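Local structure of MgGH51 (Meripilus giganteus, 6ZPW) at residues A[130-135]-A[159-164]; A[413-418]-A[465-470]; A[560-565]-A[610-615]; A[5-10]-A[567-572]. The protein probably hydrolyses alpha-L-arabinofuranosidic bonds, releasing terminal arabinofuranose from arabinose-bearing polysaccharides as a family 51 glycoside hydrolase. All blocks are in the same frame, centred on the assembly; numbering follows the deposited sequence. Where two conformers were deposited one is given.

Contact 1 lies on the opposite side of the chain's centre from the others, its centre 56 to 64 Å from theirs, and its touching residues are all buried: aliphatic packing between two sheets, with no hydrogen bond across. Contact 2, partly buried, joins a loop and a helix end of the barrel domain by a salt bridge, an asparagine hydrogen bond and a stacked guanidinium. Contacts 3 and 4 share the C-terminal sandwich, with centres about 17 Å apart, and meet where Val5 N probably bonds Gln565 O at 3.0 Å. In contact 3 backbone bonds pair two strands above buried aromatics. Contact 4 continues past the ends of neighbouring strands into surface loops, where a glutamine amide and two waters replace regular pairing.

Contact 1 (A[130-135]-A[159-164]); sequences LTVGLQ and INLELH. With NAG (2-acetamido-2-deoxy-beta-D-glucopyranose), chain E; NAG (2-acetamido-2-deoxy-beta-D-glucopyranose), chain B.
Strands 130-135 and 159-163 approach to 7.8 Å between axes, their N-to-C directions 32° apart, and turn Leu130, Val132 and Leu134 toward Ile159, Leu161 and Leu163. This spacing, without a hydrogen bond between them, is that of facing sheets in a beta sandwich: strand 127-136 belongs to one five-stranded antiparallel sheet, strand 157-163 to the edge of the other. Leu163 makes the largest single contribution. With CG anti to its own carbonyl carbon (chi1 -65°), it spreads its methyls over the opposite backbone, CD1 lying 3.7 Å from Gly133 CA. The other branch, CD2, meets Val132 O at 3.7 Å, while CD1 also touches Leu134 CG. One step along, Val132 presents CG2 to Leu161 CD1, 4.0 Å away, the two side chains crossing at a slant. Leu130 and Ile159 continue the row, though less certainly, since both were modelled in two conformers. On the outer side of strand 157-163 lies a glycan of two linked N-acetylglucosamines. Glu162 N donates to the ring oxygen O5 of the first sugar (chain E) at 3.1 Å, and weakly to its O6. His164 NE2 bonds Glu162 OE1 at 3.0 Å, approaching from the anti side of the carboxylate. The imidazole edge turns to the acetamido group of the same sugar, with His164 CD2 3.3 Å from O7 and that oxygen in the ring plane.

Contact 2 (A[413-418]-A[465-470]); sequences FYYDGF and TGLERN. With NAG (2-acetamido-2-deoxy-beta-D-glucopyranose), chain C.
Asp416 reaches from the loop 413-418 to the end of the helix that closes with Arg469, and each atom of its side chain finds something there. CB lies 4.1 Å from Asn470 OD1. Because CG is anti to the carbonyl carbon (chi1 -72°), the carboxylate turns across to Arg469 and Asn470. OD2 takes Arg469 NE at 2.8 Å on its syn lone pair, while OD1 receives Arg469 NH2 at 3.0 Å, a side-on salt bridge of two nearly straight bonds. Asn470 ND2 meets OD1 at 2.8 Å from the other face, well above the carboxylate plane, its amide standing almost perpendicular to that plane. In the eight-stranded parallel beta/alpha barrel, the loop follows helix 405-410 and leads to strand 424-432, whereas helix 454-469 precedes the last strand, 474-479. Were Asp416 an alanine, the Arg469 guanidinium would probably lose its counter-charge here and Asn470 ND2 one of its two acceptors. Asn470 ND2 also donates to Gly466 O at 2.9 Å; Asn470 OD1 is held by Arg420 and by a water shared with Asp416 OD2. The guanidinium is stacked on Phe413 with planes 27° apart, NH2 sitting 3.5 Å above the centre of that ring in a cation-pi contact. Farther in, Tyr415 CE2 packs against Leu467 CD2 at 3.6 Å, and Tyr415 CB lies against Asn470 CB and CG.

Contact 3 (A[560-565]-A[610-615]); sequences QSLTFQ and FTYNAP
Leu562 and Tyr612 form the middle hydrogen-bonded pair of an antiparallel ladder; the axes of strands 560-565 and 610-614 approach to 4.6 Å, with 158° between their N-to-C directions. Strand 560-565 is the centre of a three-stranded sheet in the C-terminal beta sandwich, with strand 2-4 parallel on its other flank. Backbone bonds come in reciprocal couples at Gln560-Ala614, Leu562-Tyr612 and Phe564-Phe610. Leu562 N to Tyr612 O is 2.8 Å, close to the carbonyl axis. In between, alpha hydrogens contribute CA-H...O contacts, the shortest from Thr611 CA to Leu562 O at 3.2 Å. Apolar packing gathers on the face that carries Leu562, Phe564, Phe610, Tyr612 and Ala614, turned toward Ile550, Ile552 and Trp537 of the large sheet. There Leu562 CD1 meets Ala614 CB at 3.9 Å. The ring of Phe610, its CG between backbone N and carbonyl carbon (chi1 71°), lies across its neighbour: Phe564 CB sits over one face, 4.3 Å from the centroid, in a CH-pi contact. The two rings themselves meet obliquely, planes 36° apart. The opposite, more exposed face carries threonines side by side and pointing the same way, with Thr563 OG1 3.4 Å from Thr611 CG2.

Contact 4 (A[5-10]-A[567-572]); sequences VNKNPS and TQFNSV
Gln568 lays its extended side chain against Asn6 and Lys7, joining two irregular loops at the rim of the C-terminal beta sandwich: residues 5-10 lead from strand 2-4 to strand 11-12, while residues 567-572 lie in the loop between strands 560-565 and 575-582. The two amides are inclined 37° to each other. Gln568 NE2 donates to Asn6 OD1 at 3.0 Å, tilted from both amide planes. Its OE1 accepts Lys7 N at the same 3.0 Å by a nearly straight bond, yet from 49° out of the amide plane, above the carbonyl. One side chain thus offers its donor and its acceptor to successive residues. Loss of the Asn6 amide, as with an alanine here, is likely to deprive Gln568 NE2 of this acceptor, leaving the glutamine amide held through OE1. Lys7 runs obliquely past Phe569. Its CB stands over one ring face, 4.0 Å from the Phe569 centroid, in a CH-pi contact; with CG anti to the backbone N (chi1 174°), the chain carries on along the ring, Lys7 CG lying 3.8 Å from Phe569 CE1. Farther out, Lys7 CD passes Gln568 O at 3.4 Å. Two waters add bridges: one joins Asn8 ND2 to Gln568 OE1, and the other donates to Val5 O at 2.7 Å while accepting from Gln568 N.

Contact 1 (A[130-135]-A[159-164])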
# COMPACT_ATOMS: atom_id res chain seq x y z
N LEU A 130 9.47 1.44 36.52
CA LEU A 130 9.23 0.73 35.25
C LEU A 130 10.01 1.51 34.18
O LEU A 130 9.74 2.69 34.02
CB LEU A 130 7.71 0.76 35.01
CG LEU A 130 7.10 0.04 33.81
CD1 LEU A 130 7.56 0.53 32.45
CD2 LEU A 130 7.17 -1.46 33.89
N THR A 131 10.99 0.85 33.54
CA THR A 131 11.82 1.47 32.50
C THR A 131 11.39 0.94 31.14
O THR A 131 11.22 -0.27 31.00
CB THR A 131 13.30 1.21 32.80
OG1 THR A 131 13.59 1.73 34.11
CG2 THR A 131 14.18 1.87 31.77
N VAL A 132 11.23 1.83 30.18
CA VAL A 132 11.08 1.42 28.76
C VAL A 132 12.27 1.99 27.99
O VAL A 132 12.88 2.98 28.42
CB VAL A 132 9.75 1.90 28.19
CG1 VAL A 132 8.57 1.42 29.03
CG2 VAL A 132 9.69 3.41 27.98
N GLY A 133 12.55 1.39 26.85
CA GLY A 133 13.68 1.90 26.10
C GLY A 133 13.90 1.19 24.79
O GLY A 133 13.13 0.35 24.37
N LEU A 134 15.06 1.54 24.20
CA LEU A 134 15.57 0.89 22.99
C LEU A 134 16.96 0.37 23.32
O LEU A 134 17.72 1.10 23.98
CB LEU A 134 15.59 1.90 21.85
CG LEU A 134 14.22 2.23 21.29
CD1 LEU A 134 14.20 3.57 20.58
CD2 LEU A 134 13.75 1.15 20.32
N GLN A 135 17.27 -0.82 22.83
CA GLN A 135 18.59 -1.42 23.00
C GLN A 135 19.04 -2.04 21.69
O GLN A 135 18.21 -2.44 20.89
CB GLN A 135 18.59 -2.46 24.13
CG GLN A 135 17.67 -3.66 23.91
CD GLN A 135 17.81 -4.71 24.99
OE1 GLN A 135 17.62 -4.44 26.18
NE2 GLN A 135 18.17 -5.92 24.61
N ILE A 159 0.87 4.01 30.73
CA ILE A 159 2.16 4.75 30.82
C ILE A 159 2.46 5.30 29.42
O ILE A 159 2.35 4.54 28.42
CB ILE A 159 3.30 3.85 31.36
CG1 ILE A 159 3.03 3.40 32.80
CG2 ILE A 159 4.65 4.53 31.21
CD1 ILE A 159 4.00 2.33 33.30
N ASN A 160 2.88 6.55 29.39
CA ASN A 160 3.25 7.26 28.14
C ASN A 160 4.59 7.95 28.40
O ASN A 160 4.64 8.83 29.25
CB ASN A 160 2.20 8.32 27.78
CG ASN A 160 0.87 7.72 27.43
OD1 ASN A 160 0.66 7.25 26.31
ND2 ASN A 160 -0.05 7.74 28.38
N LEU A 161 5.65 7.47 27.72
CA LEU A 161 7.01 8.02 27.90
C LEU A 161 7.64 8.23 26.53
O LEU A 161 7.57 7.35 25.67
CB LEU A 161 7.83 7.04 28.74
CG LEU A 161 7.41 6.86 30.19
CD1 LEU A 161 8.06 5.64 30.82
CD2 LEU A 161 7.65 8.12 31.03
N GLU A 162 8.34 9.34 26.41
CA GLU A 162 9.14 9.58 25.20
C GLU A 162 10.53 8.94 25.33
O GLU A 162 11.02 8.75 26.46
CB GLU A 162 9.29 11.06 24.91
CG GLU A 162 7.99 11.73 24.49
CD GLU A 162 8.11 13.23 24.22
OE1 GLU A 162 9.21 13.82 24.47
OE2 GLU A 162 7.12 13.80 23.78
N LEU A 163 11.14 8.66 24.20
CA LEU A 163 12.52 8.16 24.11
C LEU A 163 13.30 9.08 23.18
O LEU A 163 12.85 9.43 22.09
CB LEU A 163 12.57 6.73 23.65
CG LEU A 163 11.96 5.71 24.59
CD1 LEU A 163 11.91 4.36 23.92
CD2 LEU A 163 12.70 5.64 25.92
N HIS A 164 14.49 9.45 23.63
CA HIS A 164 15.40 10.42 22.98
C HIS A 164 16.80 9.83 22.87
O HIS A 164 17.67 10.19 23.61
CB HIS A 164 15.44 11.70 23.79
CG HIS A 164 14.14 12.41 23.86
ND1 HIS A 164 13.73 13.28 22.86
CD2 HIS A 164 13.20 12.47 24.84
CE1 HIS A 164 12.56 13.82 23.21
NE2 HIS A 164 12.20 13.32 24.41
C1 NAG E . 10.33 10.73 29.52
C2 NAG E . 11.17 11.86 28.94
C3 NAG E . 10.48 13.22 29.15
C4 NAG E . 9.01 13.22 28.78
C5 NAG E . 8.29 12.01 29.42
C6 NAG E . 6.84 11.88 29.02
C7 NAG E . 13.52 11.24 28.79
C8 NAG E . 14.81 11.11 29.60
N2 NAG E . 12.50 11.81 29.46
O3 NAG E . 11.26 14.18 28.41
O4 NAG E . 8.39 14.40 29.27
O5 NAG E . 9.00 10.84 29.01
O6 NAG E . 6.79 11.78 27.62
O7 NAG E . 13.42 10.77 27.64
C1 NAG B . 7.86 15.23 28.25
C2 NAG B . 6.83 16.18 28.85
C3 NAG B . 6.38 17.16 27.78
C4 NAG B . 7.55 17.79 27.03
C5 NAG B . 8.48 16.70 26.50
C6 NAG B . 9.67 17.23 25.71
C7 NAG B . 5.60 15.19 30.73
C8 NAG B . 4.39 14.42 31.18
N2 NAG B . 5.69 15.46 29.43
O3 NAG B . 5.63 18.18 28.41
O4 NAG B . 7.02 18.56 25.95
O5 NAG B . 8.94 15.90 27.64
O6 NAG B . 10.62 17.79 26.62
O7 NAG B . 6.47 15.55 31.55

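Contact 2 (A[413-418]-A[465-470])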
# COMPACT_ATOMS: atom_id res chain seq x y z
N PHE A 413 -1.96 -3.29 -27.43
CA PHE A 413 -3.19 -2.94 -28.15
C PHE A 413 -4.42 -3.59 -27.50
O PHE A 413 -5.49 -3.62 -28.10
CB PHE A 413 -3.12 -3.29 -29.65
CG PHE A 413 -2.26 -2.30 -30.42
CD1 PHE A 413 -0.88 -2.29 -30.32
CD2 PHE A 413 -2.82 -1.39 -31.26
CE1 PHE A 413 -0.12 -1.37 -31.02
CE2 PHE A 413 -2.07 -0.45 -31.95
CZ PHE A 413 -0.73 -0.45 -31.83
N TYR A 414 -4.27 -3.99 -26.23
CA TYR A 414 -5.40 -4.64 -25.50
C TYR A 414 -6.71 -3.85 -25.61
O TYR A 414 -7.74 -4.48 -25.90
CB TYR A 414 -5.04 -4.79 -24.03
CG TYR A 414 -6.01 -5.62 -23.23
CD1 TYR A 414 -5.84 -6.99 -23.10
CD2 TYR A 414 -7.10 -5.06 -22.58
CE1 TYR A 414 -6.73 -7.76 -22.40
CE2 TYR A 414 -7.99 -5.83 -21.86
CZ TYR A 414 -7.78 -7.18 -21.74
OH TYR A 414 -8.65 -7.96 -21.02
N TYR A 415 -6.68 -2.52 -25.44
CA TYR A 415 -7.93 -1.74 -25.42
C TYR A 415 -8.32 -1.14 -26.76
O TYR A 415 -9.43 -0.58 -26.88
CB TYR A 415 -7.84 -0.66 -24.36
CG TYR A 415 -7.94 -1.25 -22.96
CD1 TYR A 415 -9.17 -1.68 -22.48
CD2 TYR A 415 -6.85 -1.33 -22.12
CE1 TYR A 415 -9.29 -2.20 -21.20
CE2 TYR A 415 -6.95 -1.87 -20.85
CZ TYR A 415 -8.20 -2.29 -20.39
OH TYR A 415 -8.33 -2.80 -19.13
N ASP A 416 -7.46 -1.26 -27.79
CA ASP A 416 -7.74 -0.53 -29.06
C ASP A 416 -9.03 -1.03 -29.72
O ASP A 416 -9.68 -0.20 -30.36
CB ASP A 416 -6.55 -0.63 -30.00
CG ASP A 416 -5.36 0.21 -29.55
OD1 ASP A 416 -4.75 -0.19 -28.54
OD2 ASP A 416 -5.14 1.31 -30.11
N GLY A 417 -9.32 -2.32 -29.64
CA GLY A 417 -10.49 -2.92 -30.28
C GLY A 417 -11.79 -2.78 -29.50
O GLY A 417 -12.81 -3.24 -30.01
N PHE A 418 -11.72 -2.33 -28.27
CA PHE A 418 -12.95 -2.25 -27.45
C PHE A 418 -13.88 -1.20 -28.05
O PHE A 418 -13.47 -0.10 -28.48
CB PHE A 418 -12.63 -1.79 -26.03
CG PHE A 418 -12.20 -2.86 -25.07
CD1 PHE A 418 -11.16 -3.72 -25.34
CD2 PHE A 418 -12.82 -3.00 -23.85
CE1 PHE A 418 -10.78 -4.68 -24.43
CE2 PHE A 418 -12.43 -3.95 -22.92
CZ PHE A 418 -11.38 -4.79 -23.22
N THR A 465 1.89 2.65 -22.63
CA THR A 465 1.60 3.53 -23.77
C THR A 465 0.22 3.20 -24.36
O THR A 465 -0.44 4.14 -24.83
CB THR A 465 2.68 3.47 -24.87
OG1 THR A 465 2.71 2.19 -25.51
CG2 THR A 465 4.05 3.89 -24.37
N GLY A 466 -0.16 1.93 -24.40
CA GLY A 466 -1.50 1.55 -24.83
C GLY A 466 -2.59 2.04 -23.90
O GLY A 466 -3.64 2.49 -24.33
N LEU A 467 -2.33 1.97 -22.60
CA LEU A 467 -3.30 2.51 -21.63
C LEU A 467 -3.51 4.00 -21.89
O LEU A 467 -4.65 4.51 -21.85
CB LEU A 467 -2.84 2.27 -20.19
CG LEU A 467 -2.65 0.80 -19.77
CD1 LEU A 467 -2.14 0.73 -18.35
CD2 LEU A 467 -3.95 -0.02 -19.93
N GLU A 468 -2.43 4.74 -22.13
CA GLU A 468 -2.52 6.17 -22.38
C GLU A 468 -3.21 6.48 -23.72
O GLU A 468 -4.10 7.34 -23.77
CB GLU A 468 -1.14 6.81 -22.25
CG GLU A 468 -1.17 8.32 -22.21
CD GLU A 468 0.20 8.86 -21.81
OE1 GLU A 468 1.01 9.12 -22.72
OE2 GLU A 468 0.43 9.08 -20.59
N ARG A 469 -2.88 5.75 -24.78
CA ARG A 469 -3.57 5.92 -26.08
C ARG A 469 -5.07 5.70 -25.91
O ARG A 469 -5.86 6.40 -26.55
CB ARG A 469 -2.96 4.97 -27.12
CG ARG A 469 -3.68 5.04 -28.46
CD ARG A 469 -2.97 4.24 -29.56
NE ARG A 469 -2.89 2.83 -29.27
CZ ARG A 469 -1.80 2.19 -28.83
NH1 ARG A 469 -0.65 2.82 -28.65
NH2 ARG A 469 -1.91 0.90 -28.50
N ASN A 470 -5.42 4.66 -25.15
CA ASN A 470 -6.83 4.26 -24.97
C ASN A 470 -7.43 4.93 -23.73
O ASN A 470 -8.45 4.43 -23.22
CB ASN A 470 -6.93 2.75 -24.91
CG ASN A 470 -6.60 2.10 -26.24
OD1 ASN A 470 -7.37 2.27 -27.20
ND2 ASN A 470 -5.44 1.44 -26.33
C1 NAG C . -19.45 -2.39 -24.75
C2 NAG C . -20.44 -3.52 -24.83
C3 NAG C . -19.88 -4.88 -24.60
C4 NAG C . -18.54 -5.09 -25.35
C5 NAG C . -17.63 -3.91 -25.05
C6 NAG C . -16.19 -3.92 -25.64
C7 NAG C . -22.62 -2.72 -24.09
C8 NAG C . -23.52 -2.45 -22.92
N2 NAG C . -21.43 -3.22 -23.80
O3 NAG C . -20.89 -5.83 -24.92
O4 NAG C . -17.90 -6.28 -24.87
O5 NAG C . -18.29 -2.73 -25.51
O6 NAG C . -16.27 -3.98 -27.05
O7 NAG C . -22.93 -2.43 -25.23
O HOH W 1 -7.20 3.65 -29.68

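Contact 3 (A[560-565]-A[610-615])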
# COMPACT_ATOMS: atom_id res chain seq x y z
N GLN A 560 16.52 1.24 -31.45
CA GLN A 560 15.70 1.57 -32.62
C GLN A 560 15.64 3.07 -32.79
O GLN A 560 15.43 3.80 -31.81
CB GLN A 560 14.30 1.06 -32.41
CG GLN A 560 14.26 -0.42 -32.17
CD GLN A 560 13.38 -1.04 -33.20
OE1 GLN A 560 13.59 -0.81 -34.38
NE2 GLN A 560 12.30 -1.66 -32.73
N SER A 561 15.71 3.52 -34.03
CA SER A 561 15.65 4.96 -34.33
C SER A 561 14.19 5.34 -34.61
O SER A 561 13.48 4.59 -35.34
CB SER A 561 16.53 5.33 -35.46
OG SER A 561 16.54 6.79 -35.61
N LEU A 562 13.82 6.50 -34.10
CA LEU A 562 12.51 7.14 -34.38
C LEU A 562 12.76 8.52 -34.99
O LEU A 562 13.63 9.25 -34.50
CB LEU A 562 11.67 7.26 -33.12
CG LEU A 562 11.40 5.94 -32.39
CD1 LEU A 562 12.35 5.83 -31.22
CD2 LEU A 562 9.97 5.87 -31.88
N THR A 563 11.98 8.83 -36.00
CA THR A 563 11.93 10.20 -36.54
C THR A 563 10.53 10.75 -36.21
O THR A 563 9.54 10.22 -36.74
CB THR A 563 12.19 10.23 -38.05
OG1 THR A 563 13.50 9.69 -38.21
CG2 THR A 563 12.09 11.63 -38.61
N PHE A 564 10.49 11.75 -35.36
CA PHE A 564 9.22 12.40 -35.00
C PHE A 564 8.97 13.56 -35.95
O PHE A 564 9.83 14.43 -36.12
CB PHE A 564 9.24 12.86 -33.55
CG PHE A 564 9.26 11.73 -32.55
CD1 PHE A 564 8.08 11.04 -32.28
CD2 PHE A 564 10.44 11.28 -31.99
CE1 PHE A 564 8.09 9.96 -31.41
CE2 PHE A 564 10.45 10.22 -31.09
CZ PHE A 564 9.27 9.54 -30.83
N GLN A 565 7.77 13.58 -36.47
CA GLN A 565 7.32 14.64 -37.38
C GLN A 565 6.24 15.45 -36.66
O GLN A 565 5.12 14.92 -36.41
CB GLN A 565 6.76 14.07 -38.69
CG GLN A 565 7.78 13.35 -39.49
CD GLN A 565 7.25 12.88 -40.82
OE1 GLN A 565 6.12 12.41 -40.93
NE2 GLN A 565 8.14 12.87 -41.78
N PHE A 610 12.62 15.60 -35.87
CA PHE A 610 13.90 15.26 -35.19
C PHE A 610 13.96 13.77 -34.91
O PHE A 610 12.90 13.08 -34.90
CB PHE A 610 14.05 16.05 -33.88
CG PHE A 610 13.11 15.63 -32.79
CD1 PHE A 610 11.87 16.21 -32.64
CD2 PHE A 610 13.50 14.64 -31.89
CE1 PHE A 610 11.03 15.83 -31.59
CE2 PHE A 610 12.67 14.28 -30.84
CZ PHE A 610 11.44 14.86 -30.72
N THR A 611 15.17 13.27 -34.76
CA THR A 611 15.41 11.85 -34.51
C THR A 611 15.79 11.60 -33.05
O THR A 611 16.33 12.47 -32.35
CB THR A 611 16.52 11.32 -35.42
OG1 THR A 611 17.70 12.08 -35.18
CG2 THR A 611 16.09 11.37 -36.86
N TYR A 612 15.52 10.37 -32.64
CA TYR A 612 15.94 9.84 -31.33
C TYR A 612 16.23 8.35 -31.46
O TYR A 612 15.44 7.60 -32.05
CB TYR A 612 14.87 10.05 -30.27
CG TYR A 612 15.23 9.45 -28.93
CD1 TYR A 612 16.35 9.91 -28.23
CD2 TYR A 612 14.52 8.40 -28.38
CE1 TYR A 612 16.71 9.37 -27.01
CE2 TYR A 612 14.84 7.90 -27.13
CZ TYR A 612 15.96 8.34 -26.47
OH TYR A 612 16.32 7.82 -25.25
N ASN A 613 17.40 7.94 -31.00
CA ASN A 613 17.80 6.51 -30.93
C ASN A 613 17.39 5.97 -29.55
O ASN A 613 18.01 6.37 -28.56
CB ASN A 613 19.30 6.34 -31.20
CG ASN A 613 19.62 4.88 -31.49
OD1 ASN A 613 18.80 4.11 -32.00
ND2 ASN A 613 20.88 4.50 -31.35
N ALA A 614 16.33 5.18 -29.53
CA ALA A 614 15.87 4.58 -28.27
C ALA A 614 16.71 3.35 -27.96
O ALA A 614 16.61 2.35 -28.68
CB ALA A 614 14.41 4.21 -28.36
N PRO A 615 17.49 3.37 -26.86
CA PRO A 615 18.33 2.21 -26.56
C PRO A 615 17.49 0.94 -26.33
O PRO A 615 16.33 1.00 -25.90
CB PRO A 615 19.09 2.61 -25.29
CG PRO A 615 19.06 4.11 -25.28
CD PRO A 615 17.71 4.47 -25.90

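Contact 4 (A[5-10]-A[567-572])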
# COMPACT_ATOMS: atom_id res chain seq x y z
N VAL A 5 2.97 13.11 -35.46
CA VAL A 5 2.23 13.53 -34.25
C VAL A 5 1.22 14.58 -34.65
O VAL A 5 1.59 15.63 -35.12
CB VAL A 5 3.19 14.05 -33.17
CG1 VAL A 5 2.43 14.44 -31.93
CG2 VAL A 5 4.26 13.04 -32.89
N ASN A 6 -0.06 14.29 -34.50
CA ASN A 6 -1.12 15.24 -34.87
C ASN A 6 -1.16 16.39 -33.86
O ASN A 6 -1.04 16.16 -32.65
CB ASN A 6 -2.47 14.56 -35.01
CG ASN A 6 -2.72 13.72 -36.24
OD1 ASN A 6 -2.04 13.84 -37.23
ND2 ASN A 6 -3.89 13.09 -36.26
N LYS A 7 -1.46 17.60 -34.34
CA LYS A 7 -1.71 18.78 -33.49
C LYS A 7 -3.10 18.72 -32.85
O LYS A 7 -3.20 19.12 -31.69
CB LYS A 7 -1.51 20.08 -34.26
CG LYS A 7 -1.88 21.37 -33.56
CD LYS A 7 -1.83 22.60 -34.49
CE LYS A 7 -3.09 23.44 -34.48
NZ LYS A 7 -3.04 24.40 -33.34
N ASN A 8 -4.09 18.22 -33.56
CA ASN A 8 -5.47 18.19 -33.03
C ASN A 8 -5.56 16.97 -32.12
O ASN A 8 -5.41 15.83 -32.57
CB ASN A 8 -6.50 18.08 -34.15
CG ASN A 8 -6.57 19.33 -35.00
OD1 ASN A 8 -7.34 20.27 -34.77
ND2 ASN A 8 -5.73 19.38 -35.99
N PRO A 9 -5.85 17.17 -30.80
CA PRO A 9 -6.01 16.02 -29.91
C PRO A 9 -7.16 15.12 -30.34
O PRO A 9 -8.11 15.61 -30.96
CB PRO A 9 -6.30 16.67 -28.54
CG PRO A 9 -5.72 18.07 -28.64
CD PRO A 9 -5.98 18.45 -30.09
N SER A 10 -7.12 13.88 -29.86
CA SER A 10 -8.29 12.99 -30.05
C SER A 10 -9.15 12.96 -28.81
O SER A 10 -10.32 12.64 -28.95
CB SER A 10 -7.86 11.63 -30.48
OG SER A 10 -7.00 11.06 -29.52
N THR A 567 5.38 18.66 -37.81
CA THR A 567 5.18 19.75 -38.77
C THR A 567 3.77 20.32 -38.77
O THR A 567 3.56 21.37 -39.35
CB THR A 567 5.55 19.27 -40.17
OG1 THR A 567 4.93 18.00 -40.44
CG2 THR A 567 7.04 19.16 -40.31
N GLN A 568 2.82 19.67 -38.08
CA GLN A 568 1.48 20.28 -37.91
C GLN A 568 1.53 21.42 -36.91
O GLN A 568 0.56 22.21 -36.85
CB GLN A 568 0.42 19.26 -37.53
CG GLN A 568 0.15 18.27 -38.63
CD GLN A 568 -0.83 17.23 -38.18
OE1 GLN A 568 -1.69 17.50 -37.32
NE2 GLN A 568 -0.74 16.04 -38.75
N PHE A 569 2.54 21.51 -36.06
CA PHE A 569 2.64 22.61 -35.08
C PHE A 569 3.23 23.86 -35.72
O PHE A 569 4.07 23.76 -36.63
CB PHE A 569 3.46 22.15 -33.89
CG PHE A 569 2.70 21.18 -33.04
CD1 PHE A 569 1.77 21.68 -32.12
CD2 PHE A 569 2.89 19.83 -33.17
CE1 PHE A 569 1.09 20.80 -31.31
CE2 PHE A 569 2.18 18.95 -32.37
CZ PHE A 569 1.25 19.46 -31.48
N ASN A 570 2.78 25.02 -35.27
CA ASN A 570 3.36 26.30 -35.74
C ASN A 570 4.78 26.44 -35.18
O ASN A 570 5.67 26.93 -35.90
CB ASN A 570 2.56 27.54 -35.34
CG ASN A 570 3.13 28.79 -36.01
OD1 ASN A 570 3.24 28.88 -37.24
ND2 ASN A 570 3.61 29.71 -35.20
N SER A 571 4.99 26.04 -33.92
CA SER A 571 6.32 26.16 -33.30
C SER A 571 6.62 24.93 -32.45
O SER A 571 5.72 24.43 -31.77
CB SER A 571 6.48 27.40 -32.54
OG SER A 571 5.63 27.42 -31.48
N VAL A 572 7.88 24.51 -32.48
CA VAL A 572 8.40 23.44 -31.61
C VAL A 572 9.72 23.95 -31.09
O VAL A 572 10.52 24.49 -31.84
CB VAL A 572 8.60 22.13 -32.39
CG1 VAL A 572 9.20 21.05 -31.50
CG2 VAL A 572 7.32 21.67 -33.08
O HOH W 2 2.83 16.94 -37.13
O HOH W 3 -4.30 17.18 -36.57